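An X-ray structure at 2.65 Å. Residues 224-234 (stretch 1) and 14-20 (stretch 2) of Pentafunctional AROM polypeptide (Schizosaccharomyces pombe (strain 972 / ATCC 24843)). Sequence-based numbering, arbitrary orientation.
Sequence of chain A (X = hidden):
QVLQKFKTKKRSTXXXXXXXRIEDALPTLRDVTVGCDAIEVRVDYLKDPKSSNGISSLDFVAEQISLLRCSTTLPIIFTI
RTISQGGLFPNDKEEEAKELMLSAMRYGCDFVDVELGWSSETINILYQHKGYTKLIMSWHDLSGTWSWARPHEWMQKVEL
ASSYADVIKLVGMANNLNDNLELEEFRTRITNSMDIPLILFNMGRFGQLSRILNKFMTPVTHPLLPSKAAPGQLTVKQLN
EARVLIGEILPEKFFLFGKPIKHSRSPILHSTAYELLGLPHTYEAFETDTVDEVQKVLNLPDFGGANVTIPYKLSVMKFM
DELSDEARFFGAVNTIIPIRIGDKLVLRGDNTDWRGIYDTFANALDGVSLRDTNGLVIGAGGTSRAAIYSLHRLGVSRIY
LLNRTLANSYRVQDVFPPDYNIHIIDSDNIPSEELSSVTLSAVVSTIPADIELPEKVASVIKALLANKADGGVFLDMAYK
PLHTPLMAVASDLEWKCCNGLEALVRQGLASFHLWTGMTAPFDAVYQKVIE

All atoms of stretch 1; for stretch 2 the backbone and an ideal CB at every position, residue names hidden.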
ATOM      1  N   LEU A 224      10.805  14.539   5.918  1.00 40.45           N
ATOM      2  CA  LEU A 224      11.688  14.574   4.759  1.00 41.30           C
ATOM      3  C   LEU A 224      11.207  15.441   3.585  1.00 41.46           C
ATOM      4  O   LEU A 224      12.011  15.788   2.714  1.00 43.37           O
ATOM      5  CB  LEU A 224      11.952  13.144   4.265  1.00 41.77           C
ATOM      6  CG  LEU A 224      12.616  12.198   5.289  1.00 42.59           C
ATOM      7  CD1 LEU A 224      12.883  10.826   4.685  1.00 42.07           C
ATOM      8  CD2 LEU A 224      13.901  12.786   5.884  1.00 43.03           C
ATOM      9  N   LEU A 225       9.925  15.795   3.543  1.00 40.44           N
ATOM     10  CA  LEU A 225       9.437  16.693   2.508  1.00 40.14           C
ATOM     11  C   LEU A 225       9.936  18.084   2.842  1.00 40.63           C
ATOM     12  O   LEU A 225      10.181  18.373   4.008  1.00 41.78           O
ATOM     13  CB  LEU A 225       7.920  16.675   2.436  1.00 39.91           C
ATOM     14  CG  LEU A 225       7.268  15.319   2.176  1.00 39.54           C
ATOM     15  CD1 LEU A 225       5.793  15.514   1.870  1.00 39.45           C
ATOM     16  CD2 LEU A 225       7.941  14.584   1.033  1.00 39.82           C
ATOM     17  N   PRO A 226      10.116  18.945   1.825  1.00 40.55           N
ATOM     18  CA  PRO A 226      10.765  20.221   2.100  1.00 40.57           C
ATOM     19  C   PRO A 226       9.949  21.187   2.959  1.00 40.66           C
ATOM     20  O   PRO A 226      10.537  22.026   3.634  1.00 41.68           O
ATOM     21  CB  PRO A 226      11.028  20.795   0.707  1.00 40.21           C
ATOM     22  CG  PRO A 226       9.999  20.171  -0.148  1.00 40.58           C
ATOM     23  CD  PRO A 226       9.805  18.790   0.395  1.00 40.51           C
ATOM     24  N   SER A 227       8.623  21.067   2.954  1.00 39.96           N
ATOM     25  CA  SER A 227       7.770  22.002   3.703  1.00 39.67           C
ATOM     26  C   SER A 227       6.365  21.453   3.858  1.00 39.47           C
ATOM     27  O   SER A 227       5.994  20.505   3.160  1.00 39.56           O
ATOM     28  CB  SER A 227       7.706  23.373   2.997  1.00 39.11           C
ATOM     29  OG  SER A 227       7.374  23.258   1.622  1.00 37.98           O
ATOM     30  N   LYS A 228       5.598  22.047   4.773  1.00 38.99           N
ATOM     31  CA  LYS A 228       4.173  21.762   4.876  1.00 38.60           C
ATOM     32  C   LYS A 228       3.478  22.406   3.709  1.00 38.25           C
ATOM     33  O   LYS A 228       3.871  23.486   3.260  1.00 39.16           O
ATOM     34  CB  LYS A 228       3.568  22.330   6.150  1.00 39.54           C
ATOM     35  CG  LYS A 228       4.106  21.703   7.418  1.00 40.64           C
ATOM     36  CD  LYS A 228       3.569  22.400   8.654  1.00 41.50           C
ATOM     37  CE  LYS A 228       4.373  21.986   9.869  1.00 42.38           C
ATOM     38  NZ  LYS A 228       3.763  22.564  11.091  1.00 43.77           N
ATOM     39  N   ALA A 229       2.440  21.741   3.223  1.00 37.21           N
ATOM     40  CA  ALA A 229       1.607  22.295   2.164  1.00 36.38           C
ATOM     41  C   ALA A 229       0.765  23.462   2.666  1.00 35.03           C
ATOM     42  O   ALA A 229       0.482  24.382   1.917  1.00 34.92           O
ATOM     43  CB  ALA A 229       0.711  21.216   1.575  1.00 36.32           C
ATOM     44  N   ALA A 230       0.342  23.406   3.919  1.00 34.30           N
ATOM     45  CA  ALA A 230      -0.425  24.492   4.508  1.00 34.07           C
ATOM     46  C   ALA A 230      -0.253  24.541   6.035  1.00 33.63           C
ATOM     47  O   ALA A 230       0.092  23.534   6.646  1.00 32.23           O
ATOM     48  CB  ALA A 230      -1.891  24.343   4.128  1.00 33.69           C
ATOM     49  N   PRO A 231      -0.492  25.722   6.648  1.00 34.24           N
ATOM     50  CA  PRO A 231      -0.319  25.858   8.092  1.00 34.11           C
ATOM     51  C   PRO A 231      -1.186  24.878   8.863  1.00 34.44           C
ATOM     52  O   PRO A 231      -2.386  24.720   8.564  1.00 34.01           O
ATOM     53  CB  PRO A 231      -0.775  27.294   8.380  1.00 34.06           C
ATOM     54  CG  PRO A 231      -0.680  28.014   7.094  1.00 34.24           C
ATOM     55  CD  PRO A 231      -0.986  26.981   6.047  1.00 34.55           C
ATOM     56  N   GLY A 232      -0.574  24.223   9.840  1.00 34.60           N
ATOM     57  CA  GLY A 232      -1.290  23.322  10.715  1.00 35.16           C
ATOM     58  C   GLY A 232      -1.207  21.885  10.285  1.00 35.52           C
ATOM     59  O   GLY A 232      -1.732  21.017  10.958  1.00 36.16           O
ATOM     60  N   GLN A 233      -0.535  21.609   9.180  1.00 35.92           N
ATOM     61  CA  GLN A 233      -0.505  20.260   8.651  1.00 35.81           C
ATOM     62  C   GLN A 233       0.305  19.345   9.543  1.00 35.11           C
ATOM     63  O   GLN A 233       1.350  19.741  10.055  1.00 35.33           O
ATOM     64  CB  GLN A 233       0.102  20.262   7.270  1.00 36.77           C
ATOM     65  CG  GLN A 233      -0.001  18.932   6.550  1.00 37.50           C
ATOM     66  CD  GLN A 233       0.497  19.033   5.125  1.00 37.94           C
ATOM     67  OE1 GLN A 233       1.323  19.901   4.797  1.00 37.25           O
ATOM     68  NE2 GLN A 233      -0.005  18.148   4.260  1.00 38.29           N
ATOM     69  N   LEU A 234      -0.186  18.118   9.685  1.00 34.38           N
ATOM     70  CA  LEU A 234       0.412  17.094  10.531  1.00 33.52           C
ATOM     71  C   LEU A 234       1.032  15.963   9.713  1.00 32.13           C
ATOM     72  O   LEU A 234       0.644  15.736   8.582  1.00 31.39           O
ATOM     73  CB  LEU A 234      -0.676  16.501  11.417  1.00 33.86           C
ATOM     74  CG  LEU A 234      -1.348  17.459  12.395  1.00 34.48           C
ATOM     75  CD1 LEU A 234      -2.525  16.784  13.101  1.00 34.66           C
ATOM     76  CD2 LEU A 234      -0.332  17.988  13.410  1.00 34.60           C
ATOM     77  N   UNK A  14      -3.819  11.195   2.647  1.00 32.73           N
ATOM     78  CA  UNK A  14      -2.968  11.277   1.469  1.00 32.04           C
ATOM     79  C   UNK A  14      -1.824  12.263   1.658  1.00 32.27           C
ATOM     80  O   UNK A  14      -1.979  13.299   2.318  1.00 32.12           O
ATOM     81  CB  UNK A  14      -3.800  11.675   0.248  1.00 32.04           C
ATOM     82  N   UNK A  15      -0.683  11.911   1.061  1.00 31.79           N
ATOM     83  CA  UNK A  15       0.546  12.677   1.160  1.00 31.60           C
ATOM     84  C   UNK A  15       0.513  13.859   0.206  1.00 31.44           C
ATOM     85  O   UNK A  15       0.180  13.698  -0.957  1.00 30.88           O
ATOM     86  CB  UNK A  15       1.758  11.790   0.870  1.00 31.60           C
ATOM     87  N   UNK A  16       0.892  15.036   0.704  1.00 31.67           N
ATOM     88  CA  UNK A  16       1.037  16.230  -0.131  1.00 31.81           C
ATOM     89  C   UNK A  16       2.470  16.315  -0.664  1.00 32.21           C
ATOM     90  O   UNK A  16       3.322  16.976  -0.080  1.00 32.10           O
ATOM     91  CB  UNK A  16       0.681  17.491   0.658  1.00 31.81           C
ATOM     92  N   UNK A  17       2.731  15.626  -1.776  1.00 32.90           N
ATOM     93  CA  UNK A  17       4.087  15.539  -2.326  1.00 33.51           C
ATOM     94  C   UNK A  17       4.443  16.827  -3.059  1.00 33.94           C
ATOM     95  O   UNK A  17       3.867  17.145  -4.095  1.00 33.98           O
ATOM     96  CB  UNK A  17       4.214  14.340  -3.268  1.00 33.51           C
ATOM     97  N   UNK A  18       5.399  17.564  -2.506  1.00 34.55           N
ATOM     98  CA  UNK A  18       5.687  18.914  -2.945  1.00 34.63           C
ATOM     99  C   UNK A  18       7.175  19.169  -3.114  1.00 34.89           C
ATOM    100  O   UNK A  18       7.666  20.273  -2.853  1.00 35.29           O
ATOM    101  CB  UNK A  18       5.100  19.919  -1.952  1.00 34.63           C
ATOM    102  N   UNK A  19       7.889  18.144  -3.567  1.00 34.96           N
ATOM    103  CA  UNK A  19       9.246  18.330  -4.050  1.00 35.50           C
ATOM    104  C   UNK A  19       9.183  19.109  -5.357  1.00 35.27           C
ATOM    105  O   UNK A  19       8.175  19.053  -6.051  1.00 36.00           O
ATOM    106  CB  UNK A  19       9.959  16.989  -4.237  1.00 35.50           C
ATOM    107  N   UNK A  20      10.262  19.807  -5.720  1.00 35.58           N
ATOM    108  CA  UNK A  20      10.353  20.381  -7.060  1.00 35.84           C
ATOM    109  C   UNK A  20      10.528  19.368  -8.176  1.00 35.98           C
ATOM    110  O   UNK A  20      10.231  19.696  -9.315  1.00 36.29           O
ATOM    111  CB  UNK A  20      11.519  21.370  -7.107  1.00 35.84           C
TER

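Stretch 1 has no regular helix or strand; its Leu225 to Ala229 segment runs beside the end of a strand, and its side chains, together with a backbone carbonyl, set what is required of stretch 2.

Position 14 has extended backbone angles and finds nothing of stretch 1 within 5.5 Å of its ideal CB. Phe14 occupies it and does not touch stretch 1.

At position 15 CA-to-CB points sideways. The ideal CB is out of reach, but Leu225 offers a methyl farther out, so a branched or long apolar chain would suit. Leu15 fits: its end comes nearer, bringing CD1 to 3.9 Å from Leu225 CD1.

Position 16 is the first to face stretch 1 squarely. Its CB points toward it, 3.7 Å from Gln233 NE2 and 3.8 Å from Ala229 CB, leaving room for something small. The amide is a donor, so a short acceptor such as serine or threonine is favored; alanine would fit but offer NE2 no acceptor. Thr16 accepts from Gln233 NE2 through OG1 at 2.8 Å. The same glutamine accepts from Ala229 through OE1, with Ala229 N 2.7 Å away, so one amide both braces its own loop and grips the strand. Water 1 lies 2.9 Å from Thr16 OG1 and donates to Ser227 O at 2.9 Å, a water-mediated link as well.

Position 17 points away, and stretch 1 puts little limit on the choice. Leu17 nevertheless curls its end back, CD1 reaching 3.9 Å from Leu225 CD2.

Position 18 leaves the strand, with phi/psi of -134/36. Its CB points sideways, 5.2 Å from both Ser227 O and Pro226 CG. That carbonyl calls for a donor two bonds beyond CB: asparagine is apt, while serine or threonine would have less reach. In Asn18, a chi1 of 63° (p) carries the amide inward, and ND2 donates to Ser227 O at 3.0 Å with a nearly straight angle of 164°. OD1 packs 3.6 Å from Pro226 CD.

At position 19 the CB again points sideways, 5.0 Å from Pro226 CD, with Leu225 and the carbonyl of Leu224 farther along. A large flat or long apolar side chain would suit, with a polar tip welcome. Pro226 CD lies over one face of the Tyr19 ring, 4.1 Å from Tyr19 CD1, while Tyr19 CE2 meets Leu225 CD2 at 3.3 Å. Its OH extends to 3.3 Å from Leu224 O.

Position 20 has no stretch 1 atom near its CB. Pro20 makes no contact.

Stretch 2 (14-20) FLTLNYP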
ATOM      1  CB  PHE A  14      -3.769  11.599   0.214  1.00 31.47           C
ATOM      2  CG  PHE A  14      -4.288  13.008   0.140  1.00 31.48           C
ATOM      3  CD1 PHE A  14      -3.500  14.029  -0.389  1.00 31.28           C
ATOM      4  CD2 PHE A  14      -5.600  13.312   0.533  1.00 31.76           C
ATOM      5  CE1 PHE A  14      -3.986  15.330  -0.493  1.00 31.11           C
ATOM      6  CE2 PHE A  14      -6.092  14.616   0.439  1.00 31.87           C
ATOM      7  CZ  PHE A  14      -5.277  15.628  -0.070  1.00 31.52           C
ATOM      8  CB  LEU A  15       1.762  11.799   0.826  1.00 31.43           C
ATOM      9  CG  LEU A  15       3.122  12.443   1.107  1.00 31.57           C
ATOM     10  CD1 LEU A  15       3.379  12.505   2.609  1.00 31.98           C
ATOM     11  CD2 LEU A  15       4.246  11.714   0.407  1.00 31.60           C
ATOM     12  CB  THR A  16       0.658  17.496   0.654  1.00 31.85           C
ATOM     13  OG1 THR A  16       1.431  17.575   1.867  1.00 31.74           O
ATOM     14  CG2 THR A  16      -0.819  17.467   1.005  1.00 31.71           C
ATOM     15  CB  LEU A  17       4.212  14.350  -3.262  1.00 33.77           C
ATOM     16  CG  LEU A  17       5.629  13.891  -3.559  1.00 34.18           C
ATOM     17  CD1 LEU A  17       6.305  13.382  -2.293  1.00 34.67           C
ATOM     18  CD2 LEU A  17       5.573  12.797  -4.607  1.00 34.21           C
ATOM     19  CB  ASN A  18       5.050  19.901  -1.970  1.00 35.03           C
ATOM     20  CG  ASN A  18       5.608  19.798  -0.561  1.00 35.32           C
ATOM     21  OD1 ASN A  18       6.216  18.797  -0.181  1.00 35.40           O
ATOM     22  ND2 ASN A  18       5.396  20.848   0.225  1.00 35.67           N
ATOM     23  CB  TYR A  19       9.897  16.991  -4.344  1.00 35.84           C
ATOM     24  CG  TYR A  19      10.302  16.173  -3.144  1.00 36.50           C
ATOM     25  CD1 TYR A  19      11.494  16.439  -2.474  1.00 36.86           C
ATOM     26  CD2 TYR A  19       9.535  15.086  -2.713  1.00 36.31           C
ATOM     27  CE1 TYR A  19      11.902  15.661  -1.404  1.00 36.98           C
ATOM     28  CE2 TYR A  19       9.934  14.308  -1.636  1.00 36.30           C
ATOM     29  CZ  TYR A  19      11.122  14.602  -0.991  1.00 36.91           C
ATOM     30  OH  TYR A  19      11.544  13.857   0.078  1.00 37.93           O
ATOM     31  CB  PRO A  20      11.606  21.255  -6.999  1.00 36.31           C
ATOM     32  CG  PRO A  20      12.066  21.239  -5.593  1.00 36.01           C
ATOM     33  CD  PRO A  20      11.489  20.038  -4.950  1.00 36.09           C
TER
HETATM   34  O   HOH W   1       4.194  18.400   2.325  1.00 22.94           O
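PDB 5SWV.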